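PDB 5LBH: CAIP from Helicobacter cinaedi, which promotes the differentiation of macrophages into foam cells and, as a Dps-like mini-ferritin, binds iron that it probably also stores. Local coordinates for residues Gln12-Val17 / Tyr100-Lys105; Ala49-Asp54 / Ala123-Asp128; Asp54-Val59 / Glu64-Thr69. All coordinates share one frame; numbering follows the deposited sequence.

From the N terminus, helix 4-28 supplies the first segment of interaction 1, whose partner on helix 89-116 closes a loop of 82 residues. Before that loop returns, helix 34-61 starts interaction 2, which is completed only on helix 120-144, so interactions 1 and 2 cross along the chain. Interaction 3 bridges just four residues, from the end part of helix 34-61 to the loop before helix 70-76, and is nested inside both others. Asp54 belongs to interactions 2 and 3. Phe52 packs against Gln12 and Ser16, bringing interactions 1 and 2 together, while interactions 2 and 3 each carry one ligand of the same iron.

Interaction 1. Residues Gln12-Val17 / Tyr100-Lys105; sequences QADASV and YEYFLK
Tyr102 is the first residue of 100-105 to reach Asp14, and its hydroxyl donates a hydrogen bond to the carboxylate: Tyr102 OH lies 2.6 Å from Asp14 OD2. The ring is brought there by a first torsion that sets CG anti to the backbone N (chi1 171°). Asp14 OD2 sits in the ring plane, at the edge that carries CE1 and OH, with Tyr102 CE1 3.3 Å from Asp14 OD2. Carboxylate and ring planes are almost perpendicular, and the hydroxyl arrives from above the carboxylate, 47° out of its plane. The same Asp14 OD2 also accepts from Gln10 NE2, whereas Asp14 OD1 takes the backbone N-H groups of Lys78 and Ile79. Four bonds therefore grip this buried carboxylate and fix its rotation, tying helix 4-28 both to helix 89-116 and to the chain that follows helix 70-76.

These two helices are neighbours in the four-helix bundle of the ferritin-like fold. Their short segments run antiparallel at 162°, with axes 11.7 Å apart at closest approach, a separation spanned by side chains rather than by touching backbones.

Phe103, next in sequence, fills the space between the axes with its ring end-on. Its CZ comes 3.7 Å from Asp14 O, and Phe103 CZ also lies 4.0 Å from Asp14 CB. Ala15 N is at the ring edge, in plane, 3.9 Å from Phe103 CZ, so the ring meets the backbone of helix 4-28 by its rim. Elsewhere the Phe103 ring meets that of Phe48 at an inclined angle and touches Ile79, while the Ala15 methyl group rests on Val51 of helix 34-61.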
ATOM      1  N   GLN A  12      26.979  -1.199  24.273  1.00 30.47           N
ATOM      2  CA  GLN A  12      25.643  -1.174  24.850  1.00 31.13           C
ATOM      3  C   GLN A  12      25.494  -0.030  25.850  1.00 37.63           C
ATOM      4  O   GLN A  12      24.541   0.758  25.774  1.00 32.96           O
ATOM      5  CB  GLN A  12      25.344  -2.520  25.511  1.00 28.34           C
ATOM      6  CG  GLN A  12      23.911  -2.660  25.979  1.00 31.94           C
ATOM      7  CD  GLN A  12      23.715  -3.762  27.000  1.00 33.38           C
ATOM      8  OE1 GLN A  12      24.650  -4.472  27.349  1.00 35.73           O
ATOM      9  NE2 GLN A  12      22.493  -3.902  27.490  1.00 34.71           N
ATOM     10  N   ALA A  13      26.439   0.083  26.792  1.00 37.01           N
ATOM     11  CA  ALA A  13      26.328   1.101  27.831  1.00 40.20           C
ATOM     12  C   ALA A  13      26.406   2.508  27.246  1.00 39.36           C
ATOM     13  O   ALA A  13      25.643   3.398  27.645  1.00 36.83           O
ATOM     14  CB  ALA A  13      27.405   0.889  28.894  1.00 33.90           C
ATOM     15  N   ASP A  14      27.330   2.734  26.313  1.00 33.88           N
ATOM     16  CA  ASP A  14      27.423   4.060  25.719  1.00 31.99           C
ATOM     17  C   ASP A  14      26.213   4.363  24.844  1.00 34.72           C
ATOM     18  O   ASP A  14      25.811   5.532  24.746  1.00 33.35           O
ATOM     19  CB  ASP A  14      28.725   4.198  24.931  1.00 34.32           C
ATOM     20  CG  ASP A  14      29.964   4.174  25.830  1.00 36.96           C
ATOM     21  OD1 ASP A  14      30.017   4.878  26.876  1.00 37.53           O
ATOM     22  OD2 ASP A  14      30.899   3.431  25.478  1.00 35.93           O
ATOM     23  N   ALA A  15      25.626   3.339  24.192  1.00 31.10           N
ATOM     24  CA  ALA A  15      24.403   3.571  23.418  1.00 30.20           C
ATOM     25  C   ALA A  15      23.270   4.054  24.315  1.00 32.24           C
ATOM     26  O   ALA A  15      22.529   4.972  23.944  1.00 30.95           O
ATOM     27  CB  ALA A  15      23.965   2.321  22.655  1.00 25.62           C
ATOM     28  N   SER A  16      23.108   3.446  25.495  1.00 31.31           N
ATOM     29  CA  SER A  16      21.989   3.857  26.342  1.00 36.78           C
ATOM     30  C   SER A  16      22.180   5.277  26.860  1.00 33.73           C
ATOM     31  O   SER A  16      21.203   6.014  26.999  1.00 37.56           O
ATOM     32  CB  SER A  16      21.762   2.875  27.505  1.00 32.50           C
ATOM     33  OG  SER A  16      22.780   2.918  28.481  1.00 44.57           O
ATOM     34  N   VAL A  17      23.420   5.685  27.134  1.00 36.02           N
ATOM     35  CA  VAL A  17      23.660   7.060  27.567  1.00 33.00           C
ATOM     36  C   VAL A  17      23.468   8.030  26.407  1.00 32.34           C
ATOM     37  O   VAL A  17      22.847   9.082  26.561  1.00 30.88           O
ATOM     38  CB  VAL A  17      25.056   7.179  28.203  1.00 38.78           C
ATOM     39  CG1 VAL A  17      25.414   8.644  28.473  1.00 37.38           C
ATOM     40  CG2 VAL A  17      25.101   6.350  29.501  1.00 32.73           C
ATOM     41  N   TYR A 100      30.244  10.444  17.627  1.00 30.61           N
ATOM     42  CA  TYR A 100      30.335   9.527  16.489  1.00 30.72           C
ATOM     43  C   TYR A 100      31.765   9.041  16.270  1.00 34.57           C
ATOM     44  O   TYR A 100      31.984   7.893  15.871  1.00 31.42           O
ATOM     45  CB  TYR A 100      29.830  10.196  15.214  1.00 32.36           C
ATOM     46  CG  TYR A 100      28.359  10.107  15.011  1.00 27.33           C
ATOM     47  CD1 TYR A 100      27.533   9.599  15.998  1.00 30.49           C
ATOM     48  CD2 TYR A 100      27.800  10.470  13.812  1.00 26.22           C
ATOM     49  CE1 TYR A 100      26.176   9.499  15.805  1.00 31.71           C
ATOM     50  CE2 TYR A 100      26.446  10.374  13.604  1.00 33.99           C
ATOM     51  CZ  TYR A 100      25.641   9.888  14.601  1.00 35.46           C
ATOM     52  OH  TYR A 100      24.287   9.803  14.388  1.00 41.41           O
ATOM     53  N   GLU A 101      32.750   9.926  16.470  1.00 34.84           N
ATOM     54  CA  GLU A 101      34.146   9.529  16.341  1.00 36.90           C
ATOM     55  C   GLU A 101      34.499   8.508  17.406  1.00 38.59           C
ATOM     56  O   GLU A 101      35.317   7.608  17.176  1.00 41.47           O
ATOM     57  CB  GLU A 101      35.066  10.734  16.533  1.00 35.20           C
ATOM     58  CG  GLU A 101      34.628  11.962  15.819  1.00 40.29           C
ATOM     59  CD  GLU A 101      35.404  12.207  14.585  1.00 48.97           C
ATOM     60  OE1 GLU A 101      35.695  11.205  13.896  1.00 49.25           O
ATOM     61  OE2 GLU A 101      35.675  13.398  14.289  1.00 49.84           O
ATOM     62  N   TYR A 102      33.891   8.645  18.580  1.00 34.28           N
ATOM     63  CA  TYR A 102      34.087   7.672  19.635  1.00 34.56           C
ATOM     64  C   TYR A 102      33.478   6.328  19.257  1.00 31.17           C
ATOM     65  O   TYR A 102      34.141   5.292  19.346  1.00 33.78           O
ATOM     66  CB  TYR A 102      33.484   8.212  20.921  1.00 32.32           C
ATOM     67  CG  TYR A 102      33.432   7.207  22.028  1.00 36.34           C
ATOM     68  CD1 TYR A 102      32.220   6.615  22.388  1.00 37.83           C
ATOM     69  CD2 TYR A 102      34.582   6.827  22.700  1.00 31.26           C
ATOM     70  CE1 TYR A 102      32.159   5.694  23.410  1.00 38.35           C
ATOM     71  CE2 TYR A 102      34.532   5.911  23.712  1.00 32.79           C
ATOM     72  CZ  TYR A 102      33.319   5.342  24.068  1.00 37.16           C
ATOM     73  OH  TYR A 102      33.264   4.409  25.088  1.00 40.64           O
ATOM     74  N   PHE A 103      32.229   6.327  18.793  1.00 31.75           N
ATOM     75  CA  PHE A 103      31.606   5.078  18.361  1.00 31.25           C
ATOM     76  C   PHE A 103      32.359   4.465  17.186  1.00 31.48           C
ATOM     77  O   PHE A 103      32.459   3.238  17.086  1.00 31.53           O
ATOM     78  CB  PHE A 103      30.136   5.311  18.003  1.00 25.68           C
ATOM     79  CG  PHE A 103      29.201   5.341  19.196  1.00 24.83           C
ATOM     80  CD1 PHE A 103      28.881   4.179  19.888  1.00 28.17           C
ATOM     81  CD2 PHE A 103      28.625   6.539  19.618  1.00 25.92           C
ATOM     82  CE1 PHE A 103      27.981   4.206  20.973  1.00 22.61           C
ATOM     83  CE2 PHE A 103      27.747   6.581  20.691  1.00 22.32           C
ATOM     84  CZ  PHE A 103      27.432   5.417  21.378  1.00 24.94           C
ATOM     85  N   LEU A 104      32.910   5.291  16.295  1.00 31.05           N
ATOM     86  CA  LEU A 104      33.670   4.732  15.179  1.00 31.33           C
ATOM     87  C   LEU A 104      34.862   3.913  15.680  1.00 35.36           C
ATOM     88  O   LEU A 104      35.054   2.765  15.255  1.00 34.64           O
ATOM     89  CB  LEU A 104      34.114   5.841  14.229  1.00 28.01           C
ATOM     90  CG  LEU A 104      35.059   5.427  13.106  1.00 29.86           C
ATOM     91  CD1 LEU A 104      34.365   4.575  12.046  1.00 30.16           C
ATOM     92  CD2 LEU A 104      35.625   6.669  12.464  1.00 27.76           C
ATOM     93  N   LYS A 105      35.656   4.471  16.616  1.00 34.19           N
ATOM     94  CA  LYS A 105      36.756   3.705  17.215  1.00 30.95           C
ATOM     95  C   LYS A 105      36.251   2.401  17.821  1.00 31.58           C
ATOM     96  O   LYS A 105      36.805   1.328  17.567  1.00 28.73           O
ATOM     97  CB  LYS A 105      37.474   4.520  18.287  1.00 39.14           C
ATOM     98  CG  LYS A 105      38.502   5.519  17.797  1.00 44.95           C
ATOM     99  CD  LYS A 105      39.319   6.040  18.980  1.00 53.75           C
ATOM    100  CE  LYS A 105      38.490   6.922  19.934  1.00 57.27           C
ATOM    101  NZ  LYS A 105      38.404   8.348  19.480  1.00 52.60           N
TER

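Interaction 2. Residues Ala49-Asp54 / Ala123-Asp128; sequences ADVFDD and AAYADD. With FE (Fe (III) ion), chain M.
Tyr125 crosses from helix 120-144 to Val51 and Asp54 of helix 34-61, spanning a gap in which the nearest alpha carbons, Asp54 CA and Tyr125 CA, are 9.3 Å apart. At its root, CB points toward the other helix, and the first torsion sends CG anti to the backbone N (chi1 173°), which extends the ring straight across. Contact begins on the CE1 side, where Tyr125 CE1 lies 3.8 Å from Asp54 OD1. One atom further on, Tyr125 CZ is 3.9 Å from Asp54 CB, the methylene at the base of the aspartate. The hydroxyl reaches deepest: Tyr125 OH is 3.5 Å from Asp54 CB and 3.4 Å from Asp54 OD1. It also comes against the helix backbone, with Tyr125 OH 3.6 Å from Val51 CA and 3.7 Å from Val51 CB. The tip thus settles between two residues three positions apart, on successive turns of the helix.

Asp54 approaches the ring obliquely, and the two side chains cross at about a right angle; carboxylate and ring planes are 89° apart. Asp54 and Tyr125 remain partly exposed, while Val51 is buried. Helices 34-61 and 120-144 are joined here by a single long aromatic side chain, and the surface buried between the segments amounts to only 111 Å².

Asp53, adjacent to Asp54, turns its carboxylate elsewhere, and Asp53 OD2 binds the iron(III) ion FE at 2.4 Å. Glu57 of the same chain and His26 of a neighbouring subunit complete the protein ligands, while Trp27 of that subunit donates to Asp53 OD1 and orients the carboxylate. An iron site shared in this way across a subunit interface is the hallmark of the Dps family ferroxidase centre.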
ATOM      1  N   ALA A  49      18.614   3.245  19.662  1.00 31.60           N
ATOM      2  CA  ALA A  49      17.779   2.240  20.305  1.00 32.09           C
ATOM      3  C   ALA A  49      17.968   0.885  19.643  1.00 36.12           C
ATOM      4  O   ALA A  49      17.921  -0.147  20.320  1.00 29.80           O
ATOM      5  CB  ALA A  49      16.308   2.645  20.273  1.00 29.67           C
ATOM      6  N   ASP A  50      18.252   0.874  18.331  1.00 40.80           N
ATOM      7  CA  ASP A  50      18.399  -0.390  17.626  1.00 35.87           C
ATOM      8  C   ASP A  50      19.739  -1.049  17.892  1.00 33.33           C
ATOM      9  O   ASP A  50      19.773  -2.250  18.180  1.00 31.31           O
ATOM     10  CB  ASP A  50      18.234  -0.168  16.129  1.00 43.35           C
ATOM     11  CG  ASP A  50      16.780  -0.072  15.709  1.00 47.58           C
ATOM     12  OD1 ASP A  50      15.897  -0.530  16.474  1.00 53.56           O
ATOM     13  OD2 ASP A  50      16.527   0.454  14.603  1.00 45.54           O
ATOM     14  N   VAL A  51      20.835  -0.276  17.908  1.00 36.55           N
ATOM     15  CA  VAL A  51      22.126  -0.846  18.312  1.00 38.13           C
ATOM     16  C   VAL A  51      22.060  -1.351  19.748  1.00 33.41           C
ATOM     17  O   VAL A  51      22.583  -2.422  20.060  1.00 29.75           O
ATOM     18  CB  VAL A  51      23.293   0.151  18.119  1.00 36.48           C
ATOM     19  CG1 VAL A  51      23.260   0.790  16.795  1.00 33.33           C
ATOM     20  CG2 VAL A  51      23.377   1.161  19.208  1.00 41.03           C
ATOM     21  N   PHE A  52      21.381  -0.614  20.631  1.00 34.38           N
ATOM     22  CA  PHE A  52      21.263  -1.042  22.018  1.00 36.64           C
ATOM     23  C   PHE A  52      20.700  -2.458  22.102  1.00 38.23           C
ATOM     24  O   PHE A  52      21.223  -3.311  22.830  1.00 38.91           O
ATOM     25  CB  PHE A  52      20.386  -0.054  22.786  1.00 32.81           C
ATOM     26  CG  PHE A  52      20.166  -0.420  24.224  1.00 36.52           C
ATOM     27  CD1 PHE A  52      21.195  -0.272  25.158  1.00 36.02           C
ATOM     28  CD2 PHE A  52      18.926  -0.872  24.658  1.00 35.68           C
ATOM     29  CE1 PHE A  52      20.995  -0.578  26.501  1.00 34.20           C
ATOM     30  CE2 PHE A  52      18.714  -1.192  26.002  1.00 36.18           C
ATOM     31  CZ  PHE A  52      19.752  -1.043  26.925  1.00 37.19           C
ATOM     32  N   ASP A  53      19.644  -2.728  21.340  1.00 38.57           N
ATOM     33  CA  ASP A  53      19.008  -4.041  21.360  1.00 40.67           C
ATOM     34  C   ASP A  53      19.804  -5.074  20.550  1.00 39.17           C
ATOM     35  O   ASP A  53      19.935  -6.227  20.979  1.00 32.89           O
ATOM     36  CB  ASP A  53      17.570  -3.913  20.855  1.00 39.07           C
ATOM     37  CG  ASP A  53      16.757  -5.187  21.048  1.00 47.56           C
ATOM     38  OD1 ASP A  53      16.858  -5.818  22.133  1.00 44.67           O
ATOM     39  OD2 ASP A  53      15.985  -5.538  20.124  1.00 44.47           O
ATOM     40  N   ASP A  54      20.335  -4.684  19.376  1.00 41.22           N
ATOM     41  CA  ASP A  54      21.122  -5.609  18.557  1.00 34.92           C
ATOM     42  C   ASP A  54      22.329  -6.111  19.319  1.00 35.48           C
ATOM     43  O   ASP A  54      22.589  -7.318  19.382  1.00 40.18           O
ATOM     44  CB  ASP A  54      21.637  -4.928  17.291  1.00 35.13           C
ATOM     45  CG  ASP A  54      20.548  -4.517  16.354  1.00 41.45           C
ATOM     46  OD1 ASP A  54      20.812  -3.605  15.527  1.00 42.26           O
ATOM     47  OD2 ASP A  54      19.451  -5.109  16.441  1.00 41.50           O
ATOM     48  N   ALA A 123      31.803  -9.229  13.299  1.00 31.22           N
ATOM     49  CA  ALA A 123      32.611  -8.301  12.515  1.00 34.23           C
ATOM     50  C   ALA A 123      31.809  -7.686  11.367  1.00 36.45           C
ATOM     51  O   ALA A 123      31.969  -6.495  11.068  1.00 37.50           O
ATOM     52  CB  ALA A 123      33.870  -9.000  12.005  1.00 29.88           C
ATOM     53  N   ALA A 124      30.950  -8.477  10.707  1.00 33.84           N
ATOM     54  CA  ALA A 124      30.130  -7.943   9.618  1.00 32.28           C
ATOM     55  C   ALA A 124      29.163  -6.877  10.127  1.00 35.11           C
ATOM     56  O   ALA A 124      29.021  -5.807   9.519  1.00 28.86           O
ATOM     57  CB  ALA A 124      29.356  -9.068   8.945  1.00 24.69           C
ATOM     58  N   TYR A 125      28.496  -7.160  11.253  1.00 34.48           N
ATOM     59  CA  TYR A 125      27.654  -6.169  11.910  1.00 37.90           C
ATOM     60  C   TYR A 125      28.454  -4.926  12.296  1.00 38.52           C
ATOM     61  O   TYR A 125      27.998  -3.797  12.082  1.00 35.86           O
ATOM     62  CB  TYR A 125      26.986  -6.778  13.147  1.00 37.80           C
ATOM     63  CG  TYR A 125      26.236  -5.745  13.943  1.00 37.25           C
ATOM     64  CD1 TYR A 125      24.975  -5.329  13.548  1.00 42.15           C
ATOM     65  CD2 TYR A 125      26.796  -5.160  15.070  1.00 38.43           C
ATOM     66  CE1 TYR A 125      24.276  -4.362  14.248  1.00 39.27           C
ATOM     67  CE2 TYR A 125      26.101  -4.188  15.790  1.00 42.03           C
ATOM     68  CZ  TYR A 125      24.837  -3.793  15.364  1.00 44.48           C
ATOM     69  OH  TYR A 125      24.121  -2.829  16.049  1.00 40.74           O
ATOM     70  N   ALA A 126      29.648  -5.104  12.872  1.00 37.42           N
ATOM     71  CA  ALA A 126      30.424  -3.923  13.238  1.00 37.27           C
ATOM     72  C   ALA A 126      30.854  -3.143  11.997  1.00 35.76           C
ATOM     73  O   ALA A 126      30.790  -1.908  11.983  1.00 36.59           O
ATOM     74  CB  ALA A 126      31.633  -4.314  14.087  1.00 32.85           C
ATOM     75  N   ASP A 127      31.269  -3.841  10.934  1.00 34.03           N
ATOM     76  CA  ASP A 127      31.677  -3.135   9.724  1.00 33.83           C
ATOM     77  C   ASP A 127      30.517  -2.368   9.115  1.00 35.49           C
ATOM     78  O   ASP A 127      30.712  -1.269   8.582  1.00 36.40           O
ATOM     79  CB  ASP A 127      32.262  -4.100   8.700  1.00 39.26           C
ATOM     80  CG  ASP A 127      33.583  -4.710   9.156  1.00 44.36           C
ATOM     81  OD1 ASP A 127      33.904  -5.851   8.726  1.00 45.59           O
ATOM     82  OD2 ASP A 127      34.311  -4.033   9.919  1.00 43.02           O
ATOM     83  N   ASP A 128      29.298  -2.895   9.228  1.00 32.94           N
ATOM     84  CA  ASP A 128      28.150  -2.142   8.736  1.00 34.69           C
ATOM     85  C   ASP A 128      27.985  -0.850   9.533  1.00 36.30           C
ATOM     86  O   ASP A 128      27.770   0.220   8.950  1.00 31.31           O
ATOM     87  CB  ASP A 128      26.888  -3.013   8.785  1.00 34.48           C
ATOM     88  CG  ASP A 128      25.634  -2.278   8.307  1.00 56.10           C
ATOM     89  OD1 ASP A 128      24.616  -2.269   9.041  1.00 61.04           O
ATOM     90  OD2 ASP A 128      25.641  -1.735   7.174  1.00 69.45           O
TER
HETATM   91 FE    FE M 201      14.857  -7.701  20.252  1.00 69.05          FE

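Interaction 3. Residues Asp54-Val59 / Glu64-Thr69; sequences DVAERV and EMPYVT. With FE (Fe (III) ion), chain M.
The flat peptide group joining Met65 to Pro66 receives the CG1 methyl of Val59 on one face: Val59 CG1 stands almost directly above it, 3.6 Å from both Met65 C and Pro66 N. Having CG1 anti to the backbone N (chi1 166°) aims this methyl at the peptide, and it also meets Glu64 CB, 3.7 Å from Val59 CG1. The Pro66 ring presents its CB and CG to Ala56, with Pro66 CG 3.9 Å from Ala56 CB and 3.5 Å from Ala56 O. Gln12 of helix 4-28 touches the same proline, and its NE2 bonds to Tyr67 O. Glu57 leaves the helix on the side away from the loop; Glu57 OE1 binds the iron(III) ion FE at 2.2 Å, and OE2 forms a salt bridge with Lys135 of another neighbouring subunit, not the one that supplies the iron-binding His26.

One polar link joins the segments: Glu64 N donates to Val59 O at 3.1 Å, with an N-H...O angle of 156° and the donor tilted 32° from the carbonyl plane. This bond, reaching five residues along the chain, turns the backbone back beside the end part of helix 34-61. Between the segments, then, one backbone hydrogen bond and the apolar contacts of Val59, Ala56 and Pro66 hold the loop against the helix, with no charged group taking part.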
ATOM      1  N   ASP A  54      20.335  -4.684  19.376  1.00 41.22           N
ATOM      2  CA  ASP A  54      21.122  -5.609  18.557  1.00 34.92           C
ATOM      3  C   ASP A  54      22.329  -6.111  19.319  1.00 35.48           C
ATOM      4  O   ASP A  54      22.589  -7.318  19.382  1.00 40.18           O
ATOM      5  CB  ASP A  54      21.637  -4.928  17.291  1.00 35.13           C
ATOM      6  CG  ASP A  54      20.548  -4.517  16.354  1.00 41.45           C
ATOM      7  OD1 ASP A  54      20.812  -3.605  15.527  1.00 42.26           O
ATOM      8  OD2 ASP A  54      19.451  -5.109  16.441  1.00 41.50           O
ATOM      9  N   VAL A  55      23.084  -5.175  19.894  1.00 34.58           N
ATOM     10  CA  VAL A  55      24.346  -5.473  20.555  1.00 34.13           C
ATOM     11  C   VAL A  55      24.122  -6.321  21.814  1.00 35.24           C
ATOM     12  O   VAL A  55      24.881  -7.264  22.088  1.00 33.77           O
ATOM     13  CB  VAL A  55      25.077  -4.137  20.810  1.00 29.66           C
ATOM     14  CG1 VAL A  55      24.613  -3.423  22.045  1.00 34.02           C
ATOM     15  CG2 VAL A  55      26.552  -4.306  20.752  1.00 41.72           C
ATOM     16  N   ALA A  56      23.063  -6.027  22.580  1.00 32.10           N
ATOM     17  CA  ALA A  56      22.730  -6.849  23.741  1.00 33.24           C
ATOM     18  C   ALA A  56      22.382  -8.268  23.325  1.00 37.48           C
ATOM     19  O   ALA A  56      22.761  -9.231  23.997  1.00 35.09           O
ATOM     20  CB  ALA A  56      21.551  -6.251  24.510  1.00 34.97           C
ATOM     21  N   GLU A  57      21.596  -8.409  22.253  1.00 40.99           N
ATOM     22  CA  GLU A  57      21.210  -9.729  21.775  1.00 35.99           C
ATOM     23  C   GLU A  57      22.384 -10.492  21.185  1.00 38.75           C
ATOM     24  O   GLU A  57      22.438 -11.720  21.299  1.00 38.06           O
ATOM     25  CB  GLU A  57      20.083  -9.600  20.761  1.00 34.62           C
ATOM     26  CG  GLU A  57      18.736  -9.560  21.444  1.00 38.92           C
ATOM     27  CD  GLU A  57      17.593  -9.203  20.525  1.00 50.66           C
ATOM     28  OE1 GLU A  57      16.524  -8.860  21.070  1.00 51.72           O
ATOM     29  OE2 GLU A  57      17.738  -9.284  19.277  1.00 60.35           O
ATOM     30  N   ARG A  58      23.358  -9.797  20.606  1.00 35.63           N
ATOM     31  CA  ARG A  58      24.505 -10.532  20.101  1.00 37.14           C
ATOM     32  C   ARG A  58      25.321 -11.118  21.252  1.00 40.42           C
ATOM     33  O   ARG A  58      25.755 -12.272  21.181  1.00 40.38           O
ATOM     34  CB  ARG A  58      25.356  -9.627  19.214  1.00 34.67           C
ATOM     35  CG  ARG A  58      26.589 -10.315  18.704  1.00 35.49           C
ATOM     36  CD  ARG A  58      26.216 -11.435  17.738  1.00 37.14           C
ATOM     37  NE  ARG A  58      27.391 -12.122  17.200  1.00 31.83           N
ATOM     38  CZ  ARG A  58      27.387 -13.389  16.788  1.00 37.58           C
ATOM     39  NH1 ARG A  58      26.269 -14.115  16.852  1.00 33.27           N
ATOM     40  NH2 ARG A  58      28.501 -13.933  16.322  1.00 34.41           N
ATOM     41  N   VAL A  59      25.474 -10.365  22.349  1.00 37.92           N
ATOM     42  CA  VAL A  59      26.135 -10.891  23.540  1.00 35.78           C
ATOM     43  C   VAL A  59      25.444 -12.165  23.995  1.00 39.22           C
ATOM     44  O   VAL A  59      26.088 -13.163  24.341  1.00 41.51           O
ATOM     45  CB  VAL A  59      26.140  -9.817  24.655  1.00 32.35           C
ATOM     46  CG1 VAL A  59      26.501 -10.402  26.002  1.00 27.91           C
ATOM     47  CG2 VAL A  59      27.059  -8.676  24.291  1.00 28.61           C
ATOM     48  N   GLU A  64      26.702 -15.002  26.735  1.00 43.60           N
ATOM     49  CA  GLU A  64      27.011 -14.177  27.887  1.00 38.51           C
ATOM     50  C   GLU A  64      25.814 -13.319  28.220  1.00 37.98           C
ATOM     51  O   GLU A  64      24.803 -13.327  27.518  1.00 43.85           O
ATOM     52  CB  GLU A  64      28.230 -13.301  27.609  1.00 38.94           C
ATOM     53  CG  GLU A  64      29.377 -14.105  27.042  1.00 43.25           C
ATOM     54  CD  GLU A  64      30.421 -14.450  28.058  1.00 60.95           C
ATOM     55  OE1 GLU A  64      30.351 -15.577  28.604  1.00 65.77           O
ATOM     56  OE2 GLU A  64      31.308 -13.597  28.306  1.00 74.97           O
ATOM     57  N   MET A  65      25.952 -12.537  29.277  1.00 47.01           N
ATOM     58  CA  MET A  65      24.888 -11.649  29.711  1.00 45.25           C
ATOM     59  C   MET A  65      25.308 -10.222  29.428  1.00 39.44           C
ATOM     60  O   MET A  65      26.436  -9.836  29.764  1.00 42.95           O
ATOM     61  CB  MET A  65      24.584 -11.800  31.206  1.00 42.76           C
ATOM     62  CG  MET A  65      24.008 -13.138  31.674  1.00 45.27           C
ATOM     63  SD  MET A  65      24.872 -13.673  33.172  1.00 74.48           S
ATOM     64  CE  MET A  65      24.661 -12.249  34.254  1.00 45.76           C
ATOM     65  N   PRO A  66      24.460  -9.424  28.804  1.00 45.01           N
ATOM     66  CA  PRO A  66      24.746  -7.995  28.654  1.00 39.49           C
ATOM     67  C   PRO A  66      24.358  -7.269  29.934  1.00 39.49           C
ATOM     68  O   PRO A  66      23.857  -7.864  30.888  1.00 41.85           O
ATOM     69  CB  PRO A  66      23.867  -7.574  27.467  1.00 38.89           C
ATOM     70  CG  PRO A  66      22.718  -8.561  27.471  1.00 37.00           C
ATOM     71  CD  PRO A  66      23.173  -9.814  28.193  1.00 41.93           C
ATOM     72  N   TYR A  67      24.581  -5.959  29.940  1.00 42.34           N
ATOM     73  CA  TYR A  67      24.103  -5.166  31.060  1.00 39.58           C
ATOM     74  C   TYR A  67      22.587  -5.182  31.073  1.00 37.15           C
ATOM     75  O   TYR A  67      21.930  -5.242  30.030  1.00 34.37           O
ATOM     76  CB  TYR A  67      24.607  -3.735  30.976  1.00 37.61           C
ATOM     77  CG  TYR A  67      26.094  -3.622  31.134  1.00 40.06           C
ATOM     78  CD1 TYR A  67      26.725  -4.061  32.303  1.00 36.33           C
ATOM     79  CD2 TYR A  67      26.869  -3.033  30.143  1.00 34.96           C
ATOM     80  CE1 TYR A  67      28.102  -3.939  32.457  1.00 35.77           C
ATOM     81  CE2 TYR A  67      28.239  -2.900  30.289  1.00 33.49           C
ATOM     82  CZ  TYR A  67      28.853  -3.355  31.440  1.00 39.89           C
ATOM     83  OH  TYR A  67      30.222  -3.216  31.560  1.00 42.99           O
ATOM     84  N   VAL A  68      22.028  -5.164  32.281  1.00 38.63           N
ATOM     85  CA  VAL A  68      20.591  -5.284  32.442  1.00 41.99           C
ATOM     86  C   VAL A  68      19.980  -4.219  33.347  1.00 40.33           C
ATOM     87  O   VAL A  68      18.758  -4.159  33.480  1.00 39.83           O
ATOM     88  CB  VAL A  68      20.285  -6.721  32.927  1.00 44.91           C
ATOM     89  CG1 VAL A  68      19.510  -6.803  34.229  1.00 46.12           C
ATOM     90  CG2 VAL A  68      19.657  -7.527  31.785  1.00 41.42           C
ATOM     91  N   THR A  69      20.780  -3.307  33.891  1.00 40.92           N
ATOM     92  CA  THR A  69      20.254  -2.216  34.701  1.00 42.76           C
ATOM     93  C   THR A  69      20.950  -0.924  34.298  1.00 42.50           C
ATOM     94  O   THR A  69      22.117  -0.932  33.903  1.00 44.78           O
ATOM     95  CB  THR A  69      20.448  -2.445  36.198  1.00 43.32           C
ATOM     96  OG1 THR A  69      21.792  -2.858  36.437  1.00 47.67           O
ATOM     97  CG2 THR A  69      19.502  -3.545  36.686  1.00 41.15           C
TER
HETATM   98 FE    FE M 201      14.857  -7.701  20.252  1.00 69.05          FE